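Local coordinates for alkaline phosphatase (Antarctic bacterium, PDB 2W5V), which probably hydrolyses phosphate monoesters at alkaline pH, using bound zinc and magnesium ions, at residues 122-134 against 162-174. The protein carries 1 engineered substitution. Residues are numbered along the deposited sequence; the frame is centred on the assembly and turned at random.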
loop_
_atom_site.group_PDB
_atom_site.type_symbol
_atom_site.label_atom_id
_atom_site.label_comp_id
_atom_site.label_asym_id
_atom_site.label_seq_id
_atom_site.Cartn_x
_atom_site.Cartn_y
_atom_site.Cartn_z
ATOM N N ASN B 122 2.839 -16.480 -30.910
ATOM C CA ASN B 122 2.974 -15.475 -31.960
ATOM C C ASN B 122 2.889 -14.044 -31.420
ATOM O O ASN B 122 2.415 -13.140 -32.104
ATOM C CB ASN B 122 1.912 -15.693 -33.046
ATOM C CG ASN B 122 2.193 -14.898 -34.312
ATOM O OD1 ASN B 122 3.350 -14.660 -34.669
ATOM N ND2 ASN B 122 1.130 -14.484 -34.999
ATOM N N ILE B 123 3.347 -13.843 -30.187
ATOM C CA ILE B 123 3.361 -12.509 -29.578
ATOM C C ILE B 123 4.761 -11.892 -29.680
ATOM O O ILE B 123 5.753 -12.536 -29.326
ATOM C CB ILE B 123 2.977 -12.589 -28.088
ATOM C CG1 ILE B 123 1.706 -13.426 -27.890
ATOM C CG2 ILE B 123 2.820 -11.195 -27.483
ATOM C CD1 ILE B 123 0.475 -12.826 -28.523
ATOM N N LYS B 124 4.852 -10.653 -30.158
ATOM C CA LYS B 124 6.131 -9.929 -30.174
ATOM C C LYS B 124 6.517 -9.446 -28.757
ATOM O O LYS B 124 5.661 -9.003 -27.993
ATOM C CB LYS B 124 6.056 -8.745 -31.145
ATOM C CG LYS B 124 6.016 -9.137 -32.625
ATOM C CD LYS B 124 7.405 -9.513 -33.129
ATOM C CE LYS B 124 7.391 -9.891 -34.603
ATOM N NZ LYS B 124 6.570 -11.106 -34.848
ATOM N N THR B 125 7.798 -9.527 -28.407
ATOM C CA THR B 125 8.214 -9.271 -27.025
ATOM C C THR B 125 9.322 -8.227 -26.909
ATOM O O THR B 125 10.191 -8.123 -27.775
ATOM C CB THR B 125 8.693 -10.569 -26.343
ATOM O OG1 THR B 125 9.762 -11.145 -27.107
ATOM C CG2 THR B 125 7.554 -11.574 -26.242
ATOM N N GLY B 126 9.293 -7.450 -25.834
ATOM C CA GLY B 126 10.318 -6.449 -25.619
ATOM C C GLY B 126 10.652 -6.213 -24.157
ATOM O O GLY B 126 9.820 -6.418 -23.268
ATOM N N VAL B 127 11.877 -5.760 -23.913
ATOM C CA VAL B 127 12.348 -5.485 -22.566
ATOM C C VAL B 127 13.142 -4.178 -22.532
ATOM O O VAL B 127 14.094 -3.996 -23.299
ATOM C CB VAL B 127 13.214 -6.639 -22.056
ATOM C CG1 VAL B 127 13.904 -6.257 -20.772
ATOM C CG2 VAL B 127 12.357 -7.883 -21.859
ATOM N N VAL B 128 12.739 -3.270 -21.651
ATOM C CA VAL B 128 13.405 -1.979 -21.498
ATOM C C VAL B 128 13.841 -1.809 -20.047
ATOM O O VAL B 128 13.123 -2.238 -19.134
ATOM C CB VAL B 128 12.463 -0.819 -21.906
ATOM C CG1 VAL B 128 13.074 0.526 -21.552
ATOM C CG2 VAL B 128 12.146 -0.897 -23.392
ATOM N N ALA B 129 15.010 -1.199 -19.826
ATOM C CA ALA B 129 15.535 -1.016 -18.472
ATOM C C ALA B 129 16.496 0.168 -18.387
ATOM O O ALA B 129 17.142 0.500 -19.373
ATOM C CB ALA B 129 16.240 -2.277 -18.017
ATOM N N THR B 130 16.611 0.785 -17.208
ATOM C CA THR B 130 17.572 1.876 -17.017
ATOM C C THR B 130 18.876 1.376 -16.402
ATOM O O THR B 130 19.850 2.120 -16.293
ATOM C CB THR B 130 17.008 3.044 -16.178
ATOM O OG1 THR B 130 16.617 2.563 -14.886
ATOM C CG2 THR B 130 15.808 3.666 -16.869
ATOM N N SER B 131 18.887 0.113 -15.998
ATOM C CA SER B 131 20.125 -0.542 -15.597
ATOM C C SER B 131 20.769 -1.150 -16.838
ATOM O O SER B 131 20.326 -0.917 -17.965
ATOM C CB SER B 131 19.829 -1.665 -14.597
ATOM O OG SER B 131 18.906 -2.600 -15.149
ATOM N N SER B 132 21.815 -1.937 -16.634
ATOM C CA SER B 132 22.302 -2.784 -17.710
ATOM C C SER B 132 21.165 -3.708 -18.128
ATOM O O SER B 132 20.333 -4.104 -17.302
ATOM C CB SER B 132 23.505 -3.604 -17.243
ATOM O OG SER B 132 23.769 -4.673 -18.134
ATOM N N ILE B 133 21.126 -4.084 -19.399
ATOM C CA ILE B 133 20.098 -5.018 -19.837
ATOM C C ILE B 133 20.324 -6.410 -19.233
ATOM O O ILE B 133 19.452 -7.283 -19.304
ATOM C CB ILE B 133 20.000 -5.087 -21.377
ATOM C CG1 ILE B 133 18.624 -5.614 -21.796
ATOM C CG2 ILE B 133 21.133 -5.913 -21.964
ATOM C CD1 ILE B 133 17.490 -4.604 -21.559
ATOM N N THR B 134 21.490 -6.605 -18.624
ATOM C CA THR B 134 21.853 -7.911 -18.071
ATOM C C THR B 134 21.587 -7.951 -16.574
ATOM O O THR B 134 21.862 -8.964 -15.917
ATOM C CB THR B 134 23.340 -8.229 -18.282
ATOM O OG1 THR B 134 24.138 -7.246 -17.606
ATOM C CG2 THR B 134 23.688 -8.239 -19.769
ATOM N N ASP B 162 14.029 -15.165 -27.328
ATOM C CA ASP B 162 12.975 -14.915 -28.302
ATOM C C ASP B 162 12.663 -13.420 -28.441
ATOM O O ASP B 162 11.832 -13.027 -29.261
ATOM C CB ASP B 162 11.709 -15.680 -27.903
ATOM C CG ASP B 162 11.895 -17.189 -27.955
ATOM O OD1 ASP B 162 12.251 -17.703 -29.043
ATOM O OD2 ASP B 162 11.676 -17.858 -26.914
ATOM N N LEU B 163 13.334 -12.596 -27.642
ATOM C CA LEU B 163 13.097 -11.153 -27.644
ATOM C C LEU B 163 13.166 -10.549 -29.040
ATOM O O LEU B 163 14.045 -10.894 -29.834
ATOM C CB LEU B 163 14.112 -10.447 -26.751
ATOM C CG LEU B 163 13.818 -10.436 -25.260
ATOM C CD1 LEU B 163 14.867 -9.596 -24.554
ATOM C CD2 LEU B 163 12.419 -9.889 -25.023
ATOM N N ASP B 164 12.246 -9.635 -29.325
ATOM C CA ASP B 164 12.221 -8.933 -30.600
ATOM C C ASP B 164 12.777 -7.523 -30.461
ATOM O O ASP B 164 13.214 -6.918 -31.440
ATOM C CB ASP B 164 10.787 -8.861 -31.114
ATOM C CG ASP B 164 10.178 -10.241 -31.325
ATOM O OD1 ASP B 164 10.587 -10.951 -32.277
ATOM O OD2 ASP B 164 9.285 -10.613 -30.535
ATOM N N PHE B 165 12.755 -7.004 -29.236
ATOM C CA PHE B 165 13.173 -5.629 -28.969
ATOM C C PHE B 165 13.796 -5.517 -27.579
ATOM O O PHE B 165 13.312 -6.127 -26.630
ATOM C CB PHE B 165 11.950 -4.707 -29.053
ATOM C CG PHE B 165 12.258 -3.242 -28.844
ATOM C CD1 PHE B 165 12.410 -2.390 -29.929
ATOM C CD2 PHE B 165 12.367 -2.716 -27.565
ATOM C CE1 PHE B 165 12.676 -1.035 -29.738
ATOM C CE2 PHE B 165 12.636 -1.362 -27.366
ATOM C CZ PHE B 165 12.789 -0.523 -28.452
ATOM N N PHE B 166 14.855 -4.727 -27.445
ATOM C CA PHE B 166 15.316 -4.362 -26.105
ATOM C C PHE B 166 16.037 -3.027 -26.119
ATOM O O PHE B 166 16.522 -2.582 -27.161
ATOM C CB PHE B 166 16.188 -5.466 -25.475
ATOM C CG PHE B 166 17.538 -5.637 -26.132
ATOM C CD1 PHE B 166 18.613 -4.838 -25.763
ATOM C CD2 PHE B 166 17.732 -6.604 -27.106
ATOM C CE1 PHE B 166 19.858 -4.996 -26.363
ATOM C CE2 PHE B 166 18.971 -6.768 -27.708
ATOM C CZ PHE B 166 20.037 -5.962 -27.333
ATOM N N ALA B 167 16.088 -2.385 -24.957
ATOM C CA ALA B 167 16.800 -1.123 -24.807
ATOM C C ALA B 167 17.273 -0.980 -23.372
ATOM O O ALA B 167 16.487 -1.125 -22.431
ATOM C CB ALA B 167 15.900 0.041 -25.185
ATOM N N GLY B 168 18.562 -0.710 -23.205
ATOM C CA GLY B 168 19.122 -0.518 -21.882
ATOM C C GLY B 168 20.598 -0.203 -21.940
ATOM O O GLY B 168 21.122 0.129 -23.004
ATOM N N GLY B 169 21.269 -0.286 -20.795
ATOM C CA GLY B 169 22.719 -0.189 -20.764
ATOM C C GLY B 169 23.343 -1.570 -20.885
ATOM O O GLY B 169 22.673 -2.526 -21.288
ATOM N N GLY B 170 24.625 -1.673 -20.547
ATOM C CA GLY B 170 25.304 -2.956 -20.483
ATOM C C GLY B 170 26.144 -3.341 -21.686
ATOM O O GLY B 170 26.429 -4.521 -21.892
ATOM N N LEU B 171 26.561 -2.361 -22.482
ATOM C CA LEU B 171 27.398 -2.656 -23.643
ATOM C C LEU B 171 28.644 -3.458 -23.255
ATOM O O LEU B 171 29.131 -4.287 -24.023
ATOM C CB LEU B 171 27.801 -1.368 -24.367
ATOM C CG LEU B 171 28.557 -1.535 -25.689
ATOM C CD1 LEU B 171 27.757 -2.385 -26.672
ATOM C CD2 LEU B 171 28.869 -0.177 -26.289
ATOM N N ASN B 172 29.154 -3.205 -22.056
ATOM C CA ASN B 172 30.326 -3.907 -21.554
ATOM C C ASN B 172 30.179 -5.428 -21.581
ATOM O O ASN B 172 31.130 -6.146 -21.892
ATOM C CB ASN B 172 30.661 -3.454 -20.127
ATOM C CG ASN B 172 31.454 -2.157 -20.092
ATOM O OD1 ASN B 172 31.913 -1.667 -21.124
ATOM N ND2 ASN B 172 31.620 -1.598 -18.894
ATOM N N TYR B 173 28.991 -5.923 -21.247
ATOM C CA TYR B 173 28.774 -7.371 -21.146
ATOM C C TYR B 173 28.702 -8.061 -22.509
ATOM O O TYR B 173 28.730 -9.294 -22.602
ATOM C CB TYR B 173 27.540 -7.652 -20.281
ATOM C CG TYR B 173 27.696 -7.013 -18.922
ATOM C CD1 TYR B 173 27.143 -5.767 -18.647
ATOM C CD2 TYR B 173 28.453 -7.628 -17.931
ATOM C CE1 TYR B 173 27.318 -5.165 -17.410
ATOM C CE2 TYR B 173 28.628 -7.038 -16.693
ATOM C CZ TYR B 173 28.062 -5.808 -16.439
ATOM O OH TYR B 173 28.242 -5.220 -15.210
ATOM N N PHE B 174 28.643 -7.257 -23.562
ATOM C CA PHE B 174 28.621 -7.768 -24.929
ATOM C C PHE B 174 29.942 -7.566 -25.691
ATOM O O PHE B 174 30.280 -8.355 -26.575
ATOM C CB PHE B 174 27.476 -7.118 -25.711
ATOM C CG PHE B 174 26.113 -7.503 -25.220
ATOM C CD1 PHE B 174 25.410 -8.534 -25.820
ATOM C CD2 PHE B 174 25.535 -6.839 -24.151
ATOM C CE1 PHE B 174 24.151 -8.893 -25.366
ATOM C CE2 PHE B 174 24.276 -7.195 -23.691
ATOM C CZ PHE B 174 23.583 -8.220 -24.301
HETATM O O HOH W 1 8.445 -13.005 -29.331
#
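Two neighbouring parallel strands of the central sheet of the alkaline phosphatase fold, 124-129 and 165-169, are paired here by backbone hydrogen bonds, and a beta bulge between Val128 and Ser132 breaks their register. The axes of the two short strands come within 4.6 Å, 1° from parallel. Among the backbone bonds are Val127 N to Phe165 O and Ala129 N to Ala167 O. At the start, Asp164 OD2 accepts from Thr125 N at 2.8 Å on its anti lone pair. A water is also hydrogen-bonded to Asp164 OD2. The Lys124 side chain crosses that of Asp164 at about a right angle, its methylene CD packed 3.4 Å from Asp164 OD2. Asp164 OD1 forms a salt bridge with Arg209. Were Asp164 an alanine, Thr125 N would probably lose this acceptor and Arg209 this carboxylate.

On one side of the sheet, Val128 CG2 meets the edge of the Phe165 ring, 4.0 Å from Phe165 CE2. On the other, Val127 CG2 packs on Leu163 CD2. The bulge shifts the register by two residues before Ser132 pairs with Gly169. The chain turns a corner at Thr130 and Ser131, and the side chain of Ser131 comes about 5 Å from a bound magnesium ion. Beyond it, Ile133 CG1 points anti to the backbone N (chi1 -158°) and reaches Phe166 CD1. Ile133 CG2 touches the edge of the Phe174 ring. Thr134 OG1, hydrogen-bonded to Glu151, sits over one face of Tyr173, 3.5 Å from Tyr173 CD1.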